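Spindle pole body-associated protein VIK1 (Saccharomyces cerevisiae, PDB 2O0A) recruits the minus-end-directed motor Kar3 to microtubules and the spindle pole body, its C-terminal domain having a kinesin motor fold that lacks a nucleotide-binding site. Local coordinates at residues A[11-16]-A[76-81]; A[71-76]-A[111-116]; A[85-90]-A[261-266]; A[105-110]-A[267-272]. One frame throughout, in Å; residues are numbered along the deposited sequence.

How the contacts relate
Three of the contacts draw on helix 72-89, and each ties it to a different element: contact 1 to helix 4-23, contact 2 to helix 105-116, contact 3 to the turn leading into strand 265-270. Contact 4 then joins helix 105-116 to the later part of that strand. The segments of contacts 1 and 2 overlap at Phe76, which does its work only in contact 2: contact 1 is a buried salt-bridge network, whereas contact 2 is aromatic packing with a charged pair at its margin. Contact 3, partly buried, combines thin apolar touches with a water link. Contact 4, about 9 Å from the chain centre, is the most central, and there leucine tips meet beside a hydrogen-bonded asparagine.

Contact 1: residues A[11-16]-A[76-81]; sequences RSRRLE and FTQEYS
Matching bends in Arg13 and Glu79 bring their charged ends together: in each, CG lies anti to the carbonyl carbon (chi1 -60° and -61°), and the chain folds again at the second torsion. The guanidinium therefore meets the carboxylate between helix 4-23 and helix 72-89. Arg13 grips side-on, with one nitrogen for each oxygen. NE donates to Glu79 OE1 at 2.8 Å, while NH2 donates to Glu79 OE2 at 3.0 Å, both bonds nearly equally straight. The two oxygens lie close to the guanidinium plane, but the carboxylate itself is turned 38° against it, so that NE reaches OE1 from its syn side and somewhat out of the carboxylate plane. OE2 has a second donor: Gln78 NE2 meets Glu79 OE2 at 2.9 Å on its anti side, tilted from the carboxylate plane. Behind the charged head, Arg13 CG packs 3.6 Å from the backbone Gln78 O. The guanidinium also makes a salt bridge within its own helix, a weak, bent bond from Arg13 NH1 to Glu16 OE2. Glu16 in turn pairs with Arg63 of strand 63-66. Arginine and glutamate thus alternate, and the buried Arg13 and Glu79 charges offset one another, which probably favours both ionised forms.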
# COMPACT_ATOMS: atom_id res chain seq x y z
N ARG A 11 -9.73 19.01 4.86
CA ARG A 11 -10.45 19.56 3.72
C ARG A 11 -9.69 19.31 2.42
O ARG A 11 -10.28 18.87 1.42
CB ARG A 11 -10.69 21.06 3.93
CG ARG A 11 -11.47 21.72 2.80
CD ARG A 11 -11.62 23.23 3.01
NE ARG A 11 -10.36 23.91 3.32
CZ ARG A 11 -9.51 24.37 2.41
NH1 ARG A 11 -9.76 24.23 1.11
NH2 ARG A 11 -8.39 24.97 2.80
N SER A 12 -8.38 19.56 2.46
CA SER A 12 -7.51 19.37 1.30
C SER A 12 -7.48 17.91 0.85
O SER A 12 -7.60 17.63 -0.33
CB SER A 12 -6.10 19.86 1.56
OG SER A 12 -5.39 19.89 0.34
N ARG A 13 -7.32 16.98 1.79
CA ARG A 13 -7.23 15.57 1.38
C ARG A 13 -8.53 15.05 0.76
O ARG A 13 -8.50 14.19 -0.14
CB ARG A 13 -6.77 14.69 2.54
CG ARG A 13 -5.40 15.08 3.07
CD ARG A 13 -4.31 15.06 2.02
NE ARG A 13 -3.02 15.32 2.65
CZ ARG A 13 -2.48 16.53 2.82
NH1 ARG A 13 -3.10 17.63 2.39
NH2 ARG A 13 -1.31 16.65 3.43
N ARG A 14 -9.67 15.56 1.24
CA ARG A 14 -10.96 15.23 0.63
C ARG A 14 -11.05 15.77 -0.79
O ARG A 14 -11.48 15.05 -1.70
CB ARG A 14 -12.10 15.77 1.50
CG ARG A 14 -12.35 14.92 2.73
CD ARG A 14 -13.48 15.49 3.58
NE ARG A 14 -13.53 14.92 4.93
CZ ARG A 14 -14.29 15.38 5.92
NH1 ARG A 14 -15.07 16.43 5.73
NH2 ARG A 14 -14.26 14.78 7.10
N LEU A 15 -10.62 17.01 -1.00
CA LEU A 15 -10.63 17.62 -2.34
C LEU A 15 -9.65 16.92 -3.28
O LEU A 15 -9.95 16.69 -4.46
CB LEU A 15 -10.35 19.13 -2.27
CG LEU A 15 -11.40 20.11 -1.73
CD1 LEU A 15 -10.83 21.52 -1.72
CD2 LEU A 15 -12.67 20.08 -2.58
N GLU A 16 -8.47 16.56 -2.76
CA GLU A 16 -7.47 15.88 -3.58
C GLU A 16 -7.99 14.55 -4.07
O GLU A 16 -7.81 14.19 -5.24
CB GLU A 16 -6.21 15.63 -2.77
CG GLU A 16 -5.43 16.87 -2.45
CD GLU A 16 -4.40 16.63 -1.37
OE1 GLU A 16 -3.62 15.63 -1.47
OE2 GLU A 16 -4.37 17.44 -0.42
N PHE A 76 -1.68 6.85 8.01
CA PHE A 76 -2.95 6.20 7.79
C PHE A 76 -4.14 7.08 8.11
O PHE A 76 -5.08 7.17 7.31
CB PHE A 76 -2.98 4.85 8.53
CG PHE A 76 -2.13 3.83 7.85
CD1 PHE A 76 -2.48 3.37 6.59
CD2 PHE A 76 -0.93 3.42 8.40
CE1 PHE A 76 -1.68 2.48 5.90
CE2 PHE A 76 -0.12 2.51 7.71
CZ PHE A 76 -0.51 2.04 6.46
N THR A 77 -4.10 7.77 9.25
CA THR A 77 -5.25 8.61 9.64
C THR A 77 -5.43 9.88 8.79
O THR A 77 -6.56 10.31 8.53
CB THR A 77 -5.20 9.00 11.13
OG1 THR A 77 -4.00 9.71 11.42
CG2 THR A 77 -5.21 7.76 11.99
N GLN A 78 -4.31 10.47 8.36
CA GLN A 78 -4.32 11.76 7.66
C GLN A 78 -4.24 11.62 6.14
O GLN A 78 -4.94 12.31 5.40
CB GLN A 78 -3.15 12.60 8.19
CG GLN A 78 -2.87 13.92 7.50
CD GLN A 78 -1.71 14.64 8.19
OE1 GLN A 78 -1.81 15.00 9.37
NE2 GLN A 78 -0.62 14.82 7.47
N GLU A 79 -3.37 10.74 5.68
CA GLU A 79 -3.03 10.72 4.26
C GLU A 79 -3.76 9.64 3.49
O GLU A 79 -4.04 9.83 2.30
CB GLU A 79 -1.52 10.53 4.07
CG GLU A 79 -0.64 11.65 4.69
CD GLU A 79 -0.89 13.02 4.06
OE1 GLU A 79 -1.39 13.09 2.92
OE2 GLU A 79 -0.56 14.03 4.73
N TYR A 80 -4.07 8.53 4.16
CA TYR A 80 -4.64 7.35 3.49
C TYR A 80 -6.14 7.19 3.72
O TYR A 80 -6.84 6.60 2.88
CB TYR A 80 -3.88 6.12 4.01
CG TYR A 80 -4.33 4.80 3.45
CD1 TYR A 80 -3.99 4.41 2.16
CD2 TYR A 80 -5.08 3.93 4.25
CE1 TYR A 80 -4.40 3.19 1.67
CE2 TYR A 80 -5.47 2.70 3.75
CZ TYR A 80 -5.13 2.34 2.48
OH TYR A 80 -5.55 1.12 2.02
N SER A 81 -6.64 7.72 4.83
CA SER A 81 -8.00 7.42 5.28
C SER A 81 -9.11 7.86 4.33
O SER A 81 -10.14 7.20 4.24
CB SER A 81 -8.26 7.97 6.68
OG SER A 81 -8.29 9.38 6.65

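Contact 2: residues A[71-76]-A[111-116]; sequences SEDKFF and LIKFLA
Phe76 lies between helix 72-89 and helix 105-116, its ring facing Leu111 and its CB facing Phe114. With its CG anti to the carbonyl carbon (chi1 -74°), the ring swings onto the backbone of the other helix: Leu111 CA sits over one face, 3.8 Å from the Phe76 centroid, in a CH-pi contact. The opposite face is covered from within its own helix by Phe75 CD2, above the ring centre, so the ring is sandwiched. Leu111 also bends a methyl to the ring rim, CD1 lying 3.5 Å from Phe76 CE1.

Phe114 takes a different rotamer, CG anti to its backbone N, which carries its ring back beside Phe76. There Phe76 CB stands over the Phe114 face, 4.0 Å from the centroid. The two ring planes are only 23° apart but slid past each other, so they barely overlap. Replacing Phe76 by an alanine would probably open a gap between Phe75 and Leu111, although CB over Phe114 would remain.

At the margin, Asp73 and Lys113 are opposite charges beyond salt-bridge range, and Asp73 OD1 bonds instead to Ser110 OG. The helix segments cross at -44°, their axes 9.4 Å apart. Beyond them, Leu111 reaches Phe223 and Phe225 of strand 221-228, while Phe76 touches Leu96 of strand 94-99.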
# COMPACT_ATOMS: atom_id res chain seq x y z
N SER A 71 4.29 10.45 10.96
CA SER A 71 4.58 9.09 11.44
C SER A 71 3.70 8.11 10.69
O SER A 71 2.72 8.53 10.08
CB SER A 71 4.23 8.97 12.92
OG SER A 71 2.83 9.14 13.11
N GLU A 72 4.01 6.83 10.80
CA GLU A 72 3.20 5.82 10.09
C GLU A 72 1.74 5.80 10.54
O GLU A 72 0.85 5.71 9.72
CB GLU A 72 3.91 4.46 10.05
CG GLU A 72 5.12 4.70 9.13
CD GLU A 72 6.15 3.61 9.05
OE1 GLU A 72 6.02 2.59 9.75
OE2 GLU A 72 7.11 3.81 8.26
N ASP A 73 1.50 5.98 11.84
CA ASP A 73 0.11 6.11 12.32
C ASP A 73 -0.62 7.31 11.69
O ASP A 73 -1.80 7.20 11.32
CB ASP A 73 0.10 6.26 13.84
CG ASP A 73 0.50 5.00 14.58
OD1 ASP A 73 0.46 3.88 14.01
OD2 ASP A 73 0.83 5.14 15.78
N LYS A 74 0.06 8.46 11.61
CA LYS A 74 -0.51 9.65 10.98
C LYS A 74 -0.68 9.49 9.47
O LYS A 74 -1.64 10.01 8.87
CB LYS A 74 0.34 10.89 11.30
CG LYS A 74 -0.30 12.18 10.85
CD LYS A 74 0.42 13.40 11.42
CE LYS A 74 0.09 13.57 12.89
NZ LYS A 74 -1.35 13.86 13.13
N PHE A 75 0.23 8.75 8.85
CA PHE A 75 0.06 8.44 7.42
C PHE A 75 -1.32 7.83 7.20
O PHE A 75 -2.06 8.24 6.31
CB PHE A 75 1.13 7.49 6.86
CG PHE A 75 0.79 6.99 5.49
CD1 PHE A 75 1.00 7.79 4.38
CD2 PHE A 75 0.19 5.74 5.32
CE1 PHE A 75 0.64 7.35 3.10
CE2 PHE A 75 -0.18 5.30 4.05
CZ PHE A 75 0.05 6.11 2.94
N PHE A 76 -1.68 6.85 8.01
CA PHE A 76 -2.95 6.20 7.79
C PHE A 76 -4.14 7.08 8.11
O PHE A 76 -5.08 7.17 7.31
CB PHE A 76 -2.98 4.85 8.53
CG PHE A 76 -2.13 3.83 7.85
CD1 PHE A 76 -2.48 3.37 6.59
CD2 PHE A 76 -0.93 3.42 8.40
CE1 PHE A 76 -1.68 2.48 5.90
CE2 PHE A 76 -0.12 2.51 7.71
CZ PHE A 76 -0.51 2.04 6.46
N LEU A 111 -0.70 -0.13 9.83
CA LEU A 111 -1.85 -0.39 8.98
C LEU A 111 -2.89 -1.17 9.77
O LEU A 111 -4.06 -0.81 9.80
CB LEU A 111 -1.45 -1.19 7.74
CG LEU A 111 -2.59 -1.68 6.85
CD1 LEU A 111 -3.42 -0.53 6.28
CD2 LEU A 111 -2.03 -2.53 5.74
N ILE A 112 -2.47 -2.25 10.41
CA ILE A 112 -3.40 -3.12 11.13
C ILE A 112 -4.08 -2.38 12.28
O ILE A 112 -5.28 -2.52 12.49
CB ILE A 112 -2.68 -4.38 11.63
CG1 ILE A 112 -2.66 -5.47 10.56
CG2 ILE A 112 -3.42 -4.97 12.84
CD1 ILE A 112 -2.60 -5.03 9.14
N LYS A 113 -3.31 -1.55 12.97
CA LYS A 113 -3.87 -0.76 14.07
C LYS A 113 -4.93 0.23 13.57
O LYS A 113 -5.99 0.38 14.18
CB LYS A 113 -2.75 -0.03 14.80
CG LYS A 113 -1.86 -0.96 15.58
CD LYS A 113 -1.10 -0.22 16.65
CE LYS A 113 0.25 0.26 16.17
NZ LYS A 113 1.04 0.79 17.33
N PHE A 114 -4.64 0.89 12.45
CA PHE A 114 -5.57 1.81 11.81
C PHE A 114 -6.89 1.12 11.45
O PHE A 114 -7.99 1.69 11.60
CB PHE A 114 -4.90 2.43 10.57
CG PHE A 114 -5.87 3.11 9.65
CD1 PHE A 114 -6.41 4.34 10.00
CD2 PHE A 114 -6.24 2.53 8.44
CE1 PHE A 114 -7.32 4.98 9.17
CE2 PHE A 114 -7.14 3.17 7.58
CZ PHE A 114 -7.70 4.40 7.97
N LEU A 115 -6.79 -0.10 10.94
CA LEU A 115 -7.97 -0.84 10.51
C LEU A 115 -8.72 -1.44 11.67
O LEU A 115 -9.95 -1.35 11.71
CB LEU A 115 -7.58 -1.98 9.57
CG LEU A 115 -6.94 -1.55 8.26
CD1 LEU A 115 -6.51 -2.77 7.45
CD2 LEU A 115 -7.90 -0.65 7.48
N ALA A 116 -8.01 -2.05 12.60
CA ALA A 116 -8.63 -3.10 13.39
C ALA A 116 -8.40 -3.09 14.88
O ALA A 116 -8.78 -4.04 15.56
CB ALA A 116 -8.26 -4.46 12.78

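Contact 3: residues A[85-90]-A[261-266]; sequences DMCLNQ and DTKSFF
Apolar touches from Met86 and Cys87 to the aliphatic chain of Lys263 make up most of this contact. Cys87 SG approaches the root of the lysine, 4.0 Å from Lys263 CB. Farther along, the methyl of Met86 comes to 4.1 Å from Lys263 CE, with the two side chains crossing at about a right angle. The thioether can do this because it extends through its first two torsions and bends at the third (chi3 71°), which turns CE toward the lysine. Lys263 for its part is curled, with successive bends at chi2 and chi3 (-74° and -80°) that bring CE round to the Met86 methyl. Both distances are at the loose end of van der Waals contact and the joint area is small, about 100 Å².

The polar side of the contact runs through water. One molecule donates to Gln90 OE1 at 2.6 Å and accepts a weak bond from Lys263 NZ at 3.3 Å. The ammonium has a stronger partner outside the pair, a salt bridge to Glu21 of helix 4-23, so the water link is a secondary tether between the end of helix 72-89 and the lysine.

Lys263 stands in the turn that leads from helix 250-261 into strand 265-270, its backbone bonded to Asn93, just before strand 94-99. Phe94 lies against both Cys87 and Lys263. Met86 also touches Arg27 of strand 27-32 and Asn17 and Glu21 of helix 4-23, which places the contact where the C-terminal end of helix 72-89 meets the later part of helix 4-23, near strands 27-32 and 94-99.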
# COMPACT_ATOMS: atom_id res chain seq x y z
N ASP A 85 -11.71 5.13 3.21
CA ASP A 85 -13.12 5.32 3.54
C ASP A 85 -13.97 5.29 2.28
O ASP A 85 -15.03 4.67 2.27
CB ASP A 85 -13.34 6.63 4.29
CG ASP A 85 -12.82 6.60 5.72
OD1 ASP A 85 -12.49 5.50 6.24
OD2 ASP A 85 -12.76 7.68 6.33
N MET A 86 -13.47 5.91 1.21
CA MET A 86 -14.20 5.93 -0.05
C MET A 86 -14.39 4.52 -0.59
O MET A 86 -15.50 4.13 -0.96
CB MET A 86 -13.46 6.79 -1.07
CG MET A 86 -14.11 6.74 -2.45
SD MET A 86 -13.02 7.30 -3.79
CE MET A 86 -11.86 5.96 -3.87
N CYS A 87 -13.31 3.74 -0.63
CA CYS A 87 -13.41 2.37 -1.17
C CYS A 87 -14.39 1.53 -0.36
O CYS A 87 -15.21 0.82 -0.94
CB CYS A 87 -12.04 1.69 -1.20
SG CYS A 87 -10.92 2.43 -2.41
N LEU A 88 -14.34 1.64 0.97
CA LEU A 88 -15.31 0.92 1.80
C LEU A 88 -16.74 1.40 1.55
O LEU A 88 -17.66 0.58 1.37
CB LEU A 88 -14.97 1.01 3.29
CG LEU A 88 -13.80 0.17 3.79
CD1 LEU A 88 -13.68 0.39 5.29
CD2 LEU A 88 -13.96 -1.31 3.46
N ASN A 89 -16.94 2.72 1.54
CA ASN A 89 -18.27 3.30 1.32
C ASN A 89 -18.86 2.84 -0.01
O ASN A 89 -20.05 2.52 -0.10
CB ASN A 89 -18.23 4.82 1.36
CG ASN A 89 -19.61 5.44 1.34
OD1 ASN A 89 -20.45 5.13 2.19
ND2 ASN A 89 -19.86 6.32 0.37
N GLN A 90 -18.03 2.81 -1.04
CA GLN A 90 -18.45 2.43 -2.39
C GLN A 90 -18.47 0.92 -2.61
O GLN A 90 -18.85 0.44 -3.68
CB GLN A 90 -17.54 3.08 -3.42
CG GLN A 90 -17.63 4.58 -3.45
CD GLN A 90 -16.70 5.22 -4.46
OE1 GLN A 90 -15.73 4.60 -4.93
NE2 GLN A 90 -16.96 6.48 -4.77
N ASP A 261 -8.39 -5.12 -11.57
CA ASP A 261 -9.70 -5.45 -11.01
C ASP A 261 -10.02 -4.88 -9.64
O ASP A 261 -11.11 -5.12 -9.11
CB ASP A 261 -9.89 -6.97 -11.00
CG ASP A 261 -9.89 -7.58 -12.40
OD1 ASP A 261 -9.90 -6.83 -13.40
OD2 ASP A 261 -9.90 -8.82 -12.50
N THR A 262 -9.07 -4.13 -9.06
CA THR A 262 -9.30 -3.45 -7.78
C THR A 262 -8.83 -2.01 -7.89
O THR A 262 -8.07 -1.68 -8.81
CB THR A 262 -8.60 -4.17 -6.56
OG1 THR A 262 -7.18 -4.05 -6.67
CG2 THR A 262 -8.94 -5.65 -6.51
N LYS A 263 -9.30 -1.16 -6.98
CA LYS A 263 -8.80 0.21 -6.88
C LYS A 263 -7.41 0.14 -6.27
O LYS A 263 -7.20 -0.61 -5.32
CB LYS A 263 -9.68 1.08 -5.98
CG LYS A 263 -11.11 1.28 -6.46
CD LYS A 263 -11.15 2.24 -7.63
CE LYS A 263 -11.08 3.69 -7.20
NZ LYS A 263 -11.15 4.60 -8.39
N SER A 264 -6.48 0.92 -6.81
CA SER A 264 -5.07 0.88 -6.38
C SER A 264 -4.56 2.16 -5.72
O SER A 264 -4.99 3.28 -6.01
CB SER A 264 -4.13 0.54 -7.55
OG SER A 264 -4.41 -0.72 -8.12
N PHE A 265 -3.59 1.97 -4.84
CA PHE A 265 -2.89 3.08 -4.21
C PHE A 265 -1.44 2.64 -4.11
O PHE A 265 -1.11 1.75 -3.32
CB PHE A 265 -3.48 3.30 -2.81
CG PHE A 265 -2.98 4.53 -2.07
CD1 PHE A 265 -3.89 5.53 -1.68
CD2 PHE A 265 -1.64 4.65 -1.66
CE1 PHE A 265 -3.47 6.65 -0.94
CE2 PHE A 265 -1.22 5.78 -0.93
CZ PHE A 265 -2.14 6.77 -0.56
N PHE A 266 -0.55 3.25 -4.91
CA PHE A 266 0.87 2.91 -4.82
C PHE A 266 1.55 3.84 -3.83
O PHE A 266 1.37 5.06 -3.88
CB PHE A 266 1.54 3.02 -6.20
CG PHE A 266 1.18 1.90 -7.13
CD1 PHE A 266 2.00 0.78 -7.24
CD2 PHE A 266 -0.01 1.94 -7.88
CE1 PHE A 266 1.66 -0.27 -8.11
CE2 PHE A 266 -0.34 0.88 -8.75
CZ PHE A 266 0.49 -0.21 -8.86
O HOH W 1 -14.10 4.96 -6.90

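Contact 4: residues A[105-110]-A[267-272]; sequences GSLRES and LLNLND. With EDO (1,2-ethanediol), chain B.
The flat carboxamide of Asn269 is approached by Leu107 at its nitrogen end and by a 1,2-ethanediol at its oxygen, both from the same side of its plane and tilted out of it. This is the heart of the kinesin motor fold: the loop between strand 94-99 and helix 105-116 probably occupies the place of the P-loop of active kinesins, and strand 265-270 runs parallel to strand 94-99. In this domain, which lacks a nucleotide-binding site, the diol, probably from the crystallisation liquor, donates from O1 to Asn269 OD1 at 3.0 Å. Asn269 ND2 bonds to Leu99 O, which anchors the amide to the neighbouring strand. A leucine in its place would probably leave Leu99 O without this side-chain donor and the diol without its acceptor.

Across the contact itself the packing is apolar. Leu107 and Leu267 both hold CG anti to the backbone N (chi1 -171° and -178°), which extends each chain toward the other. They meet tip to tip, Leu107 CD2 lying 3.8 Å from Leu267 CD2, and the same Leu107 methyl stands 4.3 Å from Asn269 ND2.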
# COMPACT_ATOMS: atom_id res chain seq x y z
N GLY A 105 8.37 -3.33 8.64
CA GLY A 105 7.34 -3.91 9.51
C GLY A 105 6.49 -2.89 10.25
O GLY A 105 5.31 -3.14 10.54
N SER A 106 7.06 -1.73 10.57
CA SER A 106 6.32 -0.71 11.30
C SER A 106 5.11 -0.20 10.51
O SER A 106 4.08 0.14 11.09
CB SER A 106 7.24 0.47 11.69
OG SER A 106 7.71 1.11 10.53
N LEU A 107 5.25 -0.15 9.18
CA LEU A 107 4.14 0.28 8.33
C LEU A 107 3.00 -0.73 8.38
O LEU A 107 1.81 -0.35 8.49
CB LEU A 107 4.60 0.50 6.88
CG LEU A 107 3.55 1.17 5.99
CD1 LEU A 107 3.37 2.68 6.35
CD2 LEU A 107 3.91 1.01 4.52
N ARG A 108 3.36 -2.00 8.32
CA ARG A 108 2.42 -3.10 8.44
C ARG A 108 1.66 -3.05 9.78
O ARG A 108 0.43 -3.15 9.81
CB ARG A 108 3.15 -4.43 8.26
CG ARG A 108 2.21 -5.63 8.20
CD ARG A 108 2.99 -6.93 8.34
NE ARG A 108 4.11 -6.95 7.42
CZ ARG A 108 5.38 -7.21 7.73
NH1 ARG A 108 5.78 -7.59 8.94
NH2 ARG A 108 6.28 -7.15 6.76
N GLU A 109 2.42 -2.86 10.86
CA GLU A 109 1.88 -2.72 12.21
C GLU A 109 0.87 -1.56 12.27
O GLU A 109 -0.25 -1.71 12.75
CB GLU A 109 3.05 -2.43 13.14
CG GLU A 109 2.74 -2.28 14.61
CD GLU A 109 4.01 -2.09 15.43
OE1 GLU A 109 4.78 -1.14 15.17
OE2 GLU A 109 4.24 -2.91 16.34
N SER A 110 1.29 -0.41 11.74
CA SER A 110 0.46 0.78 11.75
C SER A 110 -0.82 0.59 10.94
O SER A 110 -1.88 1.07 11.34
CB SER A 110 1.24 1.99 11.24
OG SER A 110 2.24 2.32 12.21
N LEU A 267 2.36 3.26 -2.96
CA LEU A 267 3.09 3.99 -1.95
C LEU A 267 4.58 3.68 -2.13
O LEU A 267 5.00 2.53 -2.04
CB LEU A 267 2.63 3.57 -0.54
CG LEU A 267 3.32 4.32 0.60
CD1 LEU A 267 3.04 5.83 0.55
CD2 LEU A 267 2.93 3.73 1.98
N LEU A 268 5.36 4.72 -2.43
CA LEU A 268 6.80 4.53 -2.64
C LEU A 268 7.54 5.09 -1.45
O LEU A 268 7.50 6.28 -1.19
CB LEU A 268 7.26 5.16 -3.96
CG LEU A 268 7.02 4.21 -5.15
CD1 LEU A 268 5.54 3.96 -5.42
CD2 LEU A 268 7.67 4.75 -6.40
N ASN A 269 8.19 4.20 -0.71
CA ASN A 269 8.90 4.60 0.51
C ASN A 269 10.35 4.88 0.18
O ASN A 269 11.11 3.95 -0.11
CB ASN A 269 8.77 3.52 1.59
CG ASN A 269 7.34 3.30 2.02
OD1 ASN A 269 6.79 4.07 2.82
ND2 ASN A 269 6.72 2.24 1.49
N LEU A 270 10.72 6.15 0.22
CA LEU A 270 12.04 6.58 -0.24
C LEU A 270 12.88 6.97 0.96
O LEU A 270 12.67 8.00 1.58
CB LEU A 270 11.91 7.75 -1.23
CG LEU A 270 10.95 7.65 -2.43
CD1 LEU A 270 11.06 8.90 -3.27
CD2 LEU A 270 11.19 6.39 -3.29
N ASN A 271 13.84 6.12 1.29
CA ASN A 271 14.67 6.33 2.47
C ASN A 271 16.07 5.82 2.25
O ASN A 271 16.81 5.57 3.20
CB ASN A 271 14.04 5.62 3.67
CG ASN A 271 14.18 4.11 3.60
OD1 ASN A 271 14.33 3.54 2.51
ND2 ASN A 271 14.15 3.46 4.75
N ASP A 272 16.43 5.68 0.98
CA ASP A 272 17.60 4.91 0.58
C ASP A 272 18.23 5.57 -0.65
O ASP A 272 17.75 5.42 -1.77
CB ASP A 272 17.10 3.50 0.23
CG ASP A 272 18.21 2.52 -0.03
OD1 ASP A 272 19.39 2.80 0.29
OD2 ASP A 272 17.88 1.43 -0.55
C1 EDO B . 8.85 6.13 4.68
O1 EDO B . 8.29 4.95 5.25
C2 EDO B . 10.34 5.88 4.39
O2 EDO B . 10.80 4.81 5.24